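Separin (PDB 5U1T) cleaves the MCD1/SCC1 subunit of cohesin at the onset of anaphase as a caspase-like cysteine protease, so driving chromosome segregation, and is held inactive by securin until then. Local coordinates at residues Ala678-Ala683 and Ala713-Leu718; Leu685-Leu690 and Ile736-Lys741. One frame throughout, in Å; residues are numbered along the deposited sequence.

Interaction 1. Residues Ala678-Ala683 and Ala713-Leu718; sequences AKIEQA and AMKPEL
I680 lays its CD1 methyl against the aliphatic part of E717, with CD1 3.5 Å from E717 CG, and the two side chains cross obliquely. E717 offers this methylene surface because its CG stands between the backbone N and the carbonyl carbon (chi1 56°), after which a bend at chi2 (-89°) sets CD beside the same methyl, so that CD1 lies along the CG-CD part of the glutamate. A beta-branched isoleucine suits the place, its two arms giving separate methyls to the contact: CG2 nears E717 CG at 4.1 Å, while CD1 reaches on to K715 CE at 3.9 Å.

K715 supplies the polar half of the contact. Its chain is bent at chi2, which sets CD off to one side, and then runs on extended until NZ arrives at A678 O. The NZ to A678 O hydrogen bond is 2.8 Å long and lies in the carbonyl plane, with a C=O...N angle of 158°. L675 O accepts a second bond from the same ammonium, and E717 OE2 makes a long salt bridge with it. Two carbonyls and a nearby carboxylate would thus help pay for placing a charge on a residue that is otherwise buried. Lysine fits because its methylenes are apolar, so the chain can cross a buried surface: K715 CG packs on A683 CB at 4.1 Å.

A683 is buried and small, which lets both K715 and L718 come close; L718 CD2 stands 4.2 Å from A683 CB.

The contact joins the start of helix 680-689 to the turn and short 3-10 segment that follow helix 700-714. Around it, L727 covers I680, L718 leans on L684 and A687 of the first helix and on L738 of helix 729-752, and K734 of that last helix pairs with E681.

Interaction 2. Residues Leu685-Leu690 and Ile736-Lys741; sequences LHASSL and ILLNIK
A small, partly polar helix-to-helix contact brings L738 and K741 of helix 729-752 against A687 and S688, near the C-terminal end of helix 680-689, deep within the helical part of the chain. L738 does the apolar work: its CD1 lies 3.7 Å from S688 N and 4.0 Å from A687 CB, so one methyl rests on the backbone where an alanine and a serine leave room. The segment axes approach to 10.1 Å and run nearly parallel, at 18°. Helix 700-714 intervenes in sequence, so these are next-but-one helices, a parallel arrangement consistent with an alpha-solenoid of stacked helices.

One turn on, K741 reaches across. With CG anti to the backbone N (chi1 -157°) and the chain extended beyond it, NZ meets S688 O in a hydrogen bond, modelled at a doubtfully short 2.5 Å, and S688 OG in a weak one of 3.4 Å. E651 of helix 642-655 adds a salt bridge to the same ammonium. An alanine in place of K741 would probably leave S688 O without this donor and the E651 carboxylate without this positive mate. S689 OG, on the same helix as S688, instead turns back to bond H686 O at 2.7 Å.

Overall arrangement
From the N terminus the chain first lays down 678-683 and 685-690, successive parts of helix 680-689 that serve interactions 1 and 2 in turn. It then passes through helix 700-714 to 713-718, where interaction 1 closes a loop with 29 residues between its segments. Continuing into helix 729-752, it reaches 736-741, where interaction 2 closes a longer loop with 45 residues between its segments. Since the segments alternate, the loops cross. The two contacts, with centres about 11 Å apart, meet at L718, whose CD1 packs on A687 CB at 4.1 Å. Together they tie helix 680-689 to the turn that follows helix 700-714 and to helix 729-752.

Interaction 1. Residues Ala678-Ala683 and Ala713-Leu718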
loop_
_atom_site.group_PDB
_atom_site.type_symbol
_atom_site.label_atom_id
_atom_site.label_comp_id
_atom_site.label_asym_id
_atom_site.label_seq_id
_atom_site.Cartn_x
_atom_site.Cartn_y
_atom_site.Cartn_z
ATOM N N ALA A 678 19.963 -1.896 -13.270
ATOM C CA ALA A 678 19.453 -2.117 -11.920
ATOM C C ALA A 678 18.603 -3.387 -11.884
ATOM O O ALA A 678 17.788 -3.611 -12.779
ATOM C CB ALA A 678 18.649 -0.926 -11.449
ATOM N N LYS A 679 18.799 -4.228 -10.874
ATOM C CA LYS A 679 17.958 -5.409 -10.748
ATOM C C LYS A 679 16.549 -4.954 -10.426
ATOM O O LYS A 679 16.351 -3.829 -9.959
ATOM C CB LYS A 679 18.468 -6.369 -9.670
ATOM C CG LYS A 679 17.960 -7.801 -9.849
ATOM C CD LYS A 679 18.160 -8.637 -8.584
ATOM C CE LYS A 679 17.239 -8.151 -7.454
ATOM N NZ LYS A 679 15.816 -8.138 -7.901
ATOM N N ILE A 680 15.581 -5.835 -10.666
ATOM C CA ILE A 680 14.167 -5.467 -10.634
ATOM C C ILE A 680 13.751 -4.963 -9.260
ATOM O O ILE A 680 12.842 -4.140 -9.150
ATOM C CB ILE A 680 13.249 -6.649 -11.039
ATOM C CG1 ILE A 680 13.839 -7.396 -12.233
ATOM C CG2 ILE A 680 11.860 -6.148 -11.406
ATOM C CD1 ILE A 680 14.156 -6.499 -13.411
ATOM N N GLU A 681 14.423 -5.440 -8.216
ATOM C CA GLU A 681 14.078 -5.005 -6.870
ATOM C C GLU A 681 14.509 -3.558 -6.614
ATOM O O GLU A 681 13.764 -2.779 -6.020
ATOM C CB GLU A 681 14.687 -5.927 -5.816
ATOM C CG GLU A 681 13.663 -6.325 -4.769
ATOM C CD GLU A 681 14.267 -6.781 -3.438
ATOM O OE1 GLU A 681 15.400 -7.356 -3.422
ATOM O OE2 GLU A 681 13.580 -6.568 -2.400
ATOM N N GLN A 682 15.701 -3.192 -7.067
ATOM C CA GLN A 682 16.167 -1.838 -6.866
ATOM C C GLN A 682 15.403 -0.854 -7.748
ATOM O O GLN A 682 15.182 0.288 -7.364
ATOM C CB GLN A 682 17.665 -1.750 -7.129
ATOM C CG GLN A 682 18.492 -1.990 -5.880
ATOM C CD GLN A 682 18.327 -3.408 -5.312
ATOM O OE1 GLN A 682 18.481 -4.415 -6.032
ATOM N NE2 GLN A 682 18.012 -3.494 -4.008
ATOM N N ALA A 683 14.997 -1.307 -8.929
ATOM C CA ALA A 683 14.264 -0.464 -9.865
ATOM C C ALA A 683 12.858 -0.204 -9.351
ATOM O O ALA A 683 12.322 0.893 -9.497
ATOM C CB ALA A 683 14.216 -1.108 -11.231
ATOM N N ALA A 713 9.779 2.465 -21.141
ATOM C CA ALA A 713 10.720 2.274 -22.243
ATOM C C ALA A 713 12.072 1.746 -21.757
ATOM O O ALA A 713 12.918 1.298 -22.552
ATOM C CB ALA A 713 10.905 3.577 -23.008
ATOM N N MET A 714 12.266 1.785 -20.443
ATOM C CA MET A 714 13.567 1.503 -19.868
ATOM C C MET A 714 13.545 0.363 -18.893
ATOM O O MET A 714 14.580 -0.235 -18.612
ATOM C CB MET A 714 14.102 2.747 -19.181
ATOM C CG MET A 714 14.354 3.880 -20.160
ATOM S SD MET A 714 15.024 5.305 -19.312
ATOM C CE MET A 714 13.945 5.389 -17.875
ATOM N N LYS A 715 12.374 0.069 -18.357
ATOM C CA LYS A 715 12.242 -1.054 -17.448
ATOM C C LYS A 715 10.856 -1.668 -17.611
ATOM O O LYS A 715 10.016 -1.570 -16.709
ATOM C CB LYS A 715 12.484 -0.600 -16.005
ATOM C CG LYS A 715 13.135 -1.645 -15.105
ATOM C CD LYS A 715 14.588 -1.910 -15.511
ATOM C CE LYS A 715 15.246 -3.029 -14.687
ATOM N NZ LYS A 715 16.577 -3.413 -15.244
ATOM N N PRO A 716 10.611 -2.302 -18.773
ATOM C CA PRO A 716 9.296 -2.852 -19.130
ATOM C C PRO A 716 8.719 -3.744 -18.035
ATOM O O PRO A 716 7.520 -3.695 -17.756
ATOM C CB PRO A 716 9.588 -3.676 -20.397
ATOM C CG PRO A 716 10.792 -3.073 -20.968
ATOM C CD PRO A 716 11.620 -2.617 -19.797
ATOM N N GLU A 717 9.579 -4.534 -17.405
ATOM C CA GLU A 717 9.115 -5.509 -16.436
ATOM C C GLU A 717 8.552 -4.822 -15.192
ATOM O O GLU A 717 7.981 -5.481 -14.322
ATOM C CB GLU A 717 10.241 -6.492 -16.059
ATOM C CG GLU A 717 11.508 -5.834 -15.525
ATOM C CD GLU A 717 12.527 -5.459 -16.615
ATOM O OE1 GLU A 717 12.137 -4.853 -17.642
ATOM O OE2 GLU A 717 13.734 -5.761 -16.442
ATOM N N LEU A 718 8.696 -3.500 -15.112
ATOM C CA LEU A 718 8.065 -2.737 -14.038
ATOM C C LEU A 718 6.573 -2.691 -14.278
ATOM O O LEU A 718 5.795 -2.333 -13.401
ATOM C CB LEU A 718 8.617 -1.312 -13.951
ATOM C CG LEU A 718 10.035 -1.100 -13.437
ATOM C CD1 LEU A 718 10.323 0.376 -13.299
ATOM C CD2 LEU A 718 10.220 -1.821 -12.115
#

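Interaction 2. Residues Leu685-Leu690 and Ile736-Lys741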
loop_
_atom_site.group_PDB
_atom_site.type_symbol
_atom_site.label_atom_id
_atom_site.label_comp_id
_atom_site.label_asym_id
_atom_site.label_seq_id
_atom_site.Cartn_x
_atom_site.Cartn_y
_atom_site.Cartn_z
ATOM N N LEU A 685 12.193 -0.139 -6.272
ATOM C CA LEU A 685 12.410 0.751 -5.150
ATOM C C LEU A 685 12.585 2.196 -5.595
ATOM O O LEU A 685 11.976 3.101 -5.047
ATOM C CB LEU A 685 13.621 0.302 -4.360
ATOM C CG LEU A 685 13.632 0.809 -2.930
ATOM C CD1 LEU A 685 12.522 0.105 -2.189
ATOM C CD2 LEU A 685 15.003 0.545 -2.300
ATOM N N HIS A 686 13.425 2.401 -6.595
ATOM C CA HIS A 686 13.642 3.719 -7.149
ATOM C C HIS A 686 12.315 4.315 -7.680
ATOM O O HIS A 686 11.954 5.458 -7.364
ATOM C CB HIS A 686 14.714 3.624 -8.245
ATOM C CG HIS A 686 15.017 4.922 -8.932
ATOM N ND1 HIS A 686 15.017 6.136 -8.279
ATOM C CD2 HIS A 686 15.346 5.190 -10.222
ATOM C CE1 HIS A 686 15.320 7.096 -9.138
ATOM N NE2 HIS A 686 15.529 6.549 -10.321
ATOM N N ALA A 687 11.572 3.526 -8.453
ATOM C CA ALA A 687 10.373 4.018 -9.127
ATOM C C ALA A 687 9.262 4.329 -8.128
ATOM O O ALA A 687 8.557 5.322 -8.255
ATOM C CB ALA A 687 9.889 3.008 -10.169
ATOM N N SER A 688 9.113 3.475 -7.128
ATOM C CA SER A 688 8.049 3.659 -6.166
ATOM C C SER A 688 8.171 5.009 -5.451
ATOM O O SER A 688 7.170 5.654 -5.160
ATOM C CB SER A 688 8.052 2.515 -5.155
ATOM O OG SER A 688 6.785 2.371 -4.543
ATOM N N SER A 689 9.397 5.440 -5.190
ATOM C CA SER A 689 9.614 6.654 -4.419
ATOM C C SER A 689 9.308 7.912 -5.222
ATOM O O SER A 689 9.022 8.967 -4.653
ATOM C CB SER A 689 11.054 6.716 -3.913
ATOM O OG SER A 689 11.955 6.812 -4.996
ATOM N N LEU A 690 9.383 7.797 -6.540
ATOM C CA LEU A 690 9.214 8.950 -7.405
ATOM C C LEU A 690 7.765 9.224 -7.763
ATOM O O LEU A 690 7.489 10.041 -8.614
ATOM C CB LEU A 690 10.016 8.759 -8.682
ATOM C CG LEU A 690 11.525 8.823 -8.480
ATOM C CD1 LEU A 690 12.269 8.673 -9.798
ATOM C CD2 LEU A 690 11.903 10.129 -7.780
ATOM N N ILE A 736 2.838 -5.301 -9.193
ATOM C CA ILE A 736 1.438 -4.929 -9.203
ATOM C C ILE A 736 1.221 -3.774 -8.246
ATOM O O ILE A 736 0.525 -2.823 -8.572
ATOM C CB ILE A 736 0.524 -6.107 -8.820
ATOM C CG1 ILE A 736 0.714 -7.272 -9.791
ATOM C CG2 ILE A 736 -0.922 -5.685 -8.851
ATOM C CD1 ILE A 736 -0.178 -8.471 -9.481
ATOM N N LEU A 737 1.836 -3.848 -7.070
ATOM C CA LEU A 737 1.747 -2.758 -6.099
ATOM C C LEU A 737 2.296 -1.443 -6.656
ATOM O O LEU A 737 1.769 -0.379 -6.346
ATOM C CB LEU A 737 2.484 -3.114 -4.810
ATOM C CG LEU A 737 1.871 -4.215 -3.949
ATOM C CD1 LEU A 737 2.829 -4.593 -2.829
ATOM C CD2 LEU A 737 0.524 -3.804 -3.387
ATOM N N LEU A 738 3.351 -1.514 -7.468
ATOM C CA LEU A 738 3.910 -0.314 -8.082
ATOM C C LEU A 738 2.867 0.348 -8.972
ATOM O O LEU A 738 2.662 1.566 -8.927
ATOM C CB LEU A 738 5.162 -0.636 -8.905
ATOM C CG LEU A 738 5.739 0.557 -9.668
ATOM C CD1 LEU A 738 6.480 1.478 -8.728
ATOM C CD2 LEU A 738 6.616 0.118 -10.818
ATOM N N ASN A 739 2.214 -0.473 -9.787
ATOM C CA ASN A 739 1.253 0.021 -10.752
ATOM C C ASN A 739 -0.014 0.494 -10.059
ATOM O O ASN A 739 -0.693 1.375 -10.549
ATOM C CB ASN A 739 0.943 -1.050 -11.795
ATOM C CG ASN A 739 2.067 -1.214 -12.823
ATOM O OD1 ASN A 739 3.060 -1.898 -12.568
ATOM N ND2 ASN A 739 1.905 -0.605 -13.991
ATOM N N ILE A 740 -0.317 -0.088 -8.908
ATOM C CA ILE A 740 -1.434 0.366 -8.106
ATOM C C ILE A 740 -1.149 1.783 -7.618
ATOM O O ILE A 740 -1.990 2.683 -7.721
ATOM C CB ILE A 740 -1.686 -0.574 -6.918
ATOM C CG1 ILE A 740 -2.333 -1.875 -7.418
ATOM C CG2 ILE A 740 -2.528 0.117 -5.852
ATOM C CD1 ILE A 740 -2.572 -2.945 -6.351
ATOM N N LYS A 741 0.063 1.975 -7.114
ATOM C CA LYS A 741 0.490 3.267 -6.606
ATOM C C LYS A 741 0.536 4.319 -7.716
ATOM O O LYS A 741 0.242 5.479 -7.468
ATOM C CB LYS A 741 1.860 3.141 -5.939
ATOM C CG LYS A 741 2.191 4.210 -4.931
ATOM C CD LYS A 741 3.628 4.098 -4.501
ATOM C CE LYS A 741 4.022 5.238 -3.608
ATOM N NZ LYS A 741 5.478 5.250 -3.385
#